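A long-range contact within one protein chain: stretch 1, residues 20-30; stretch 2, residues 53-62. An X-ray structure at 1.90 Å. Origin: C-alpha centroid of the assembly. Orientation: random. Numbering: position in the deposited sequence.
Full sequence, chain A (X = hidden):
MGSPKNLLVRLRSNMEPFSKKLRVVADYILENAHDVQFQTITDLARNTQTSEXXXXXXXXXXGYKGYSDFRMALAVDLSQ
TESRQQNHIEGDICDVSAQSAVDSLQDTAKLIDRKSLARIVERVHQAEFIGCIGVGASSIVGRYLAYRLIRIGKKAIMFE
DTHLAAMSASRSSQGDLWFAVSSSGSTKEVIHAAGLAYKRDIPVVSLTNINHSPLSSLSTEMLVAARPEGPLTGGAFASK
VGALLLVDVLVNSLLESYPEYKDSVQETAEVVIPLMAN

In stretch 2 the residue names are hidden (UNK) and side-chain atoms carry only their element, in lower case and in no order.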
# COMPACT_ATOMS: atom_id res chain seq x y z
N LYS A 20 -16.46 18.67 -38.68
CA LYS A 20 -17.60 18.26 -37.86
C LYS A 20 -17.20 17.19 -36.83
O LYS A 20 -17.59 17.27 -35.66
CB LYS A 20 -18.81 17.75 -38.68
CG LYS A 20 -19.99 17.38 -37.77
CD LYS A 20 -21.37 17.50 -38.39
CE LYS A 20 -22.04 16.14 -38.49
NZ LYS A 20 -23.47 16.25 -38.87
N LYS A 21 -16.45 16.18 -37.27
CA LYS A 21 -16.15 15.07 -36.41
C LYS A 21 -15.31 15.59 -35.21
O LYS A 21 -15.63 15.31 -34.02
CB LYS A 21 -15.44 13.96 -37.19
CG LYS A 21 -15.63 12.55 -36.60
CD LYS A 21 -15.56 11.46 -37.69
CE LYS A 21 -14.92 10.14 -37.22
NZ LYS A 21 -15.35 9.45 -35.96
N LEU A 22 -14.26 16.35 -35.51
CA LEU A 22 -13.43 17.00 -34.49
C LEU A 22 -14.25 17.96 -33.58
O LEU A 22 -14.00 18.03 -32.38
CB LEU A 22 -12.21 17.70 -35.13
CG LEU A 22 -10.82 17.06 -35.30
CD1 LEU A 22 -10.73 15.56 -35.09
CD2 LEU A 22 -10.28 17.37 -36.68
N ARG A 23 -15.25 18.65 -34.15
CA ARG A 23 -16.13 19.61 -33.44
C ARG A 23 -16.93 18.91 -32.37
O ARG A 23 -17.16 19.49 -31.30
CB ARG A 23 -17.13 20.33 -34.36
CG ARG A 23 -16.57 21.53 -35.13
CD ARG A 23 -17.65 22.41 -35.78
NE ARG A 23 -17.22 23.81 -35.78
CZ ARG A 23 -17.56 24.73 -34.86
NH1 ARG A 23 -18.39 24.44 -33.86
NH2 ARG A 23 -17.08 25.96 -34.95
N VAL A 24 -17.35 17.68 -32.67
CA VAL A 24 -18.10 16.90 -31.69
C VAL A 24 -17.22 16.68 -30.47
O VAL A 24 -17.65 16.85 -29.32
CB VAL A 24 -18.52 15.55 -32.31
CG1 VAL A 24 -18.92 14.57 -31.22
CG2 VAL A 24 -19.70 15.77 -33.30
N VAL A 25 -15.96 16.34 -30.72
CA VAL A 25 -15.06 16.07 -29.59
C VAL A 25 -14.69 17.38 -28.91
O VAL A 25 -14.62 17.44 -27.68
CB VAL A 25 -13.76 15.37 -30.04
CG1 VAL A 25 -12.87 15.08 -28.83
CG2 VAL A 25 -14.05 14.05 -30.79
N ALA A 26 -14.46 18.45 -29.71
CA ALA A 26 -14.12 19.73 -29.10
C ALA A 26 -15.29 20.14 -28.20
O ALA A 26 -15.10 20.52 -27.04
CB ALA A 26 -13.76 20.79 -30.17
N ASP A 27 -16.51 19.95 -28.68
CA ASP A 27 -17.73 20.38 -27.92
C ASP A 27 -17.96 19.61 -26.62
O ASP A 27 -18.34 20.22 -25.58
CB ASP A 27 -19.00 20.28 -28.77
CG ASP A 27 -19.20 21.48 -29.67
OD1 ASP A 27 -18.70 22.57 -29.33
OD2 ASP A 27 -19.89 21.36 -30.71
N TYR A 28 -17.80 18.30 -26.70
CA TYR A 28 -17.89 17.44 -25.52
C TYR A 28 -16.86 17.88 -24.47
O TYR A 28 -17.19 17.97 -23.29
CB TYR A 28 -17.75 15.95 -25.85
CG TYR A 28 -17.84 15.04 -24.65
CD1 TYR A 28 -19.04 14.39 -24.32
CD2 TYR A 28 -16.71 14.79 -23.82
CE1 TYR A 28 -19.13 13.55 -23.18
CE2 TYR A 28 -16.81 13.95 -22.71
CZ TYR A 28 -18.02 13.33 -22.40
OH TYR A 28 -18.09 12.53 -21.28
N ILE A 29 -15.63 18.17 -24.88
CA ILE A 29 -14.64 18.56 -23.91
C ILE A 29 -14.96 19.92 -23.28
O ILE A 29 -14.79 20.09 -22.06
CB ILE A 29 -13.22 18.61 -24.55
CG1 ILE A 29 -12.83 17.21 -25.05
CG2 ILE A 29 -12.22 19.00 -23.49
CD1 ILE A 29 -11.61 17.14 -25.98
N LEU A 30 -15.37 20.89 -24.10
CA LEU A 30 -15.67 22.25 -23.64
C LEU A 30 -16.81 22.21 -22.61
O LEU A 30 -16.87 23.07 -21.71
CB LEU A 30 -16.07 23.19 -24.81
CG LEU A 30 -14.94 23.81 -25.66
CD1 LEU A 30 -15.47 24.43 -26.99
CD2 LEU A 30 -14.16 24.81 -24.84
N UNK A 53 -8.60 7.56 -32.89
CA UNK A 53 -7.83 8.37 -33.89
C UNK A 53 -8.33 9.83 -34.01
O UNK A 53 -7.56 10.78 -34.26
c UNK A 53 -7.87 7.72 -35.26
N UNK A 54 -9.65 9.98 -33.92
CA UNK A 54 -10.28 11.31 -34.02
C UNK A 54 -9.84 12.16 -32.81
O UNK A 54 -9.42 13.31 -32.97
c UNK A 54 -12.42 12.63 -34.30
c UNK A 54 -11.81 11.22 -34.10
o UNK A 54 -12.20 10.40 -35.21
N UNK A 55 -9.87 11.55 -31.62
CA UNK A 55 -9.53 12.26 -30.39
C UNK A 55 -8.07 12.69 -30.48
O UNK A 55 -7.74 13.84 -30.18
c UNK A 55 -11.22 10.90 -29.09
c UNK A 55 -9.75 11.32 -29.17
c UNK A 55 -9.34 11.97 -27.86
N UNK A 56 -7.20 11.76 -30.94
CA UNK A 56 -5.78 12.05 -31.08
C UNK A 56 -5.57 13.21 -32.06
O UNK A 56 -4.80 14.15 -31.78
c UNK A 56 -4.96 10.81 -31.55
c UNK A 56 -4.96 9.67 -30.52
c UNK A 56 -3.54 11.21 -31.80
N UNK A 57 -6.27 13.16 -33.21
CA UNK A 57 -6.13 14.20 -34.20
C UNK A 57 -6.52 15.55 -33.63
O UNK A 57 -5.81 16.54 -33.83
c UNK A 57 -7.12 14.29 -38.01
c UNK A 57 -6.37 14.65 -36.72
n UNK A 57 -8.09 13.21 -37.76
n UNK A 57 -10.13 12.15 -37.89
c UNK A 57 -9.34 13.17 -38.22
n UNK A 57 -9.79 14.15 -39.00
c UNK A 57 -6.88 13.87 -35.51
N UNK A 58 -7.62 15.61 -32.88
CA UNK A 58 -7.96 16.86 -32.19
C UNK A 58 -6.77 17.33 -31.30
O UNK A 58 -6.26 18.47 -31.42
c UNK A 58 -9.69 17.85 -30.48
c UNK A 58 -9.26 16.68 -31.37
c UNK A 58 -10.89 17.56 -29.62
c UNK A 58 -10.03 19.03 -31.35
N UNK A 59 -6.32 16.44 -30.39
CA UNK A 59 -5.18 16.72 -29.56
C UNK A 59 -4.00 17.26 -30.36
O UNK A 59 -3.47 18.33 -30.01
c UNK A 59 -4.78 15.45 -28.70
s UNK A 59 -6.18 15.17 -27.57
N UNK A 60 -3.58 16.58 -31.42
CA UNK A 60 -2.40 17.07 -32.13
C UNK A 60 -2.68 18.36 -32.92
O UNK A 60 -1.81 19.23 -32.99
c UNK A 60 -1.38 14.80 -32.23
c UNK A 60 -0.69 13.78 -33.11
c UNK A 60 -0.15 11.39 -32.59
n UNK A 60 -0.44 11.00 -33.82
c UNK A 60 -1.82 16.00 -33.03
n UNK A 60 0.25 10.48 -31.69
n UNK A 60 -0.27 12.67 -32.23
N UNK A 61 -3.90 18.52 -33.43
CA UNK A 61 -4.27 19.73 -34.15
C UNK A 61 -4.12 20.90 -33.23
O UNK A 61 -3.88 22.05 -33.68
c UNK A 61 -5.83 18.86 -35.95
o UNK A 61 -4.81 18.35 -36.44
o UNK A 61 -6.96 18.73 -36.45
c UNK A 61 -5.70 19.68 -34.68
N UNK A 62 -4.24 20.63 -31.94
CA UNK A 62 -4.23 21.72 -30.98
C UNK A 62 -2.84 21.94 -30.49
O UNK A 62 -2.64 22.76 -29.61
c UNK A 62 -6.52 21.03 -30.23
c UNK A 62 -5.12 21.45 -29.80
s UNK A 62 -7.42 22.03 -29.09
c UNK A 62 -7.21 23.60 -29.95

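Position 53 carries one side-chain carbon, with no contact to stretch 1; a lone CB identifies Ala53.

Position 54 has a CB bearing one oxygen and one carbon, and its CA-to-CB bond points toward stretch 1. The oxygen lies 3.4 Å from Lys21 NZ and the carbon 3.5 Å from Leu22 CD1. A beta-branched hydroxyl side chain is Thr54. Lys21 NZ donates a weak hydrogen bond to Thr54 OG1, while Thr54 CG2 packs on the apolar side chains, 4.1 Å from Val25 CG2.

Position 55 shows three carbons, two of them attached to CB. This is Val55; its CA-to-CB bond points away from stretch 1. Position 56 repeats the same fork, its CA-to-CB bond also points away, its side chain makes no contact with stretch 1, and it is Val56.

At position 57, three carbons lead to a nitrogen and then to a carbon carrying two more nitrogens, a guanidinium. The bond to CB runs sideways, yet the end of the chain comes nearer, with one terminal nitrogen 4.0 Å from Leu22 CD2. This is Arg57, and Leu22 CD1 lies over one face of its guanidinium.

Position 58 has four carbons forked at the second, and its CA-to-CB bond points toward stretch 1. One terminal carbon is 3.3 Å from Val25 CG1 and 3.7 Å from Ile29 CD1. The fork beyond CB excludes valine and isoleucine, leaving Leu58, with chi1 t and chi2 p.

Position 59 has one carbon and a sulfur, hence Cys59, whose side chain makes no contact with stretch 1. Position 60 again ends in a guanidinium, out of reach of stretch 1: Arg60. Position 61 has two carbons, the second carrying two oxygens, one of which is 3.6 Å from Leu22 CD2; this short carboxylate is Asp61. Position 62 is an unbranched run of two carbons, sulfur and carbon, therefore Met62, the first residue to leave helical phi/psi.

The contact is a reciprocal knob-into-hole packing of two helices whose axes approach to 9.4 Å. The backbones come close where Leu22 CA and Leu58 CA are 5.9 Å apart. Leu22 enters the hole formed by Thr54, Arg57, Leu58 and Asp61, its CD1 3.4 Å from Thr54 O; Leu58 in turn fills the space among Leu22, Val25, Ala26 and Ile29. The axes cross at 78°, and the contact buries 471 Å² over both sides. Apolar packing dominates, and the weak Lys21 to Thr54 bond adds one weak polar link.

Stretch 2 (53-62) ATVVRLCRDM
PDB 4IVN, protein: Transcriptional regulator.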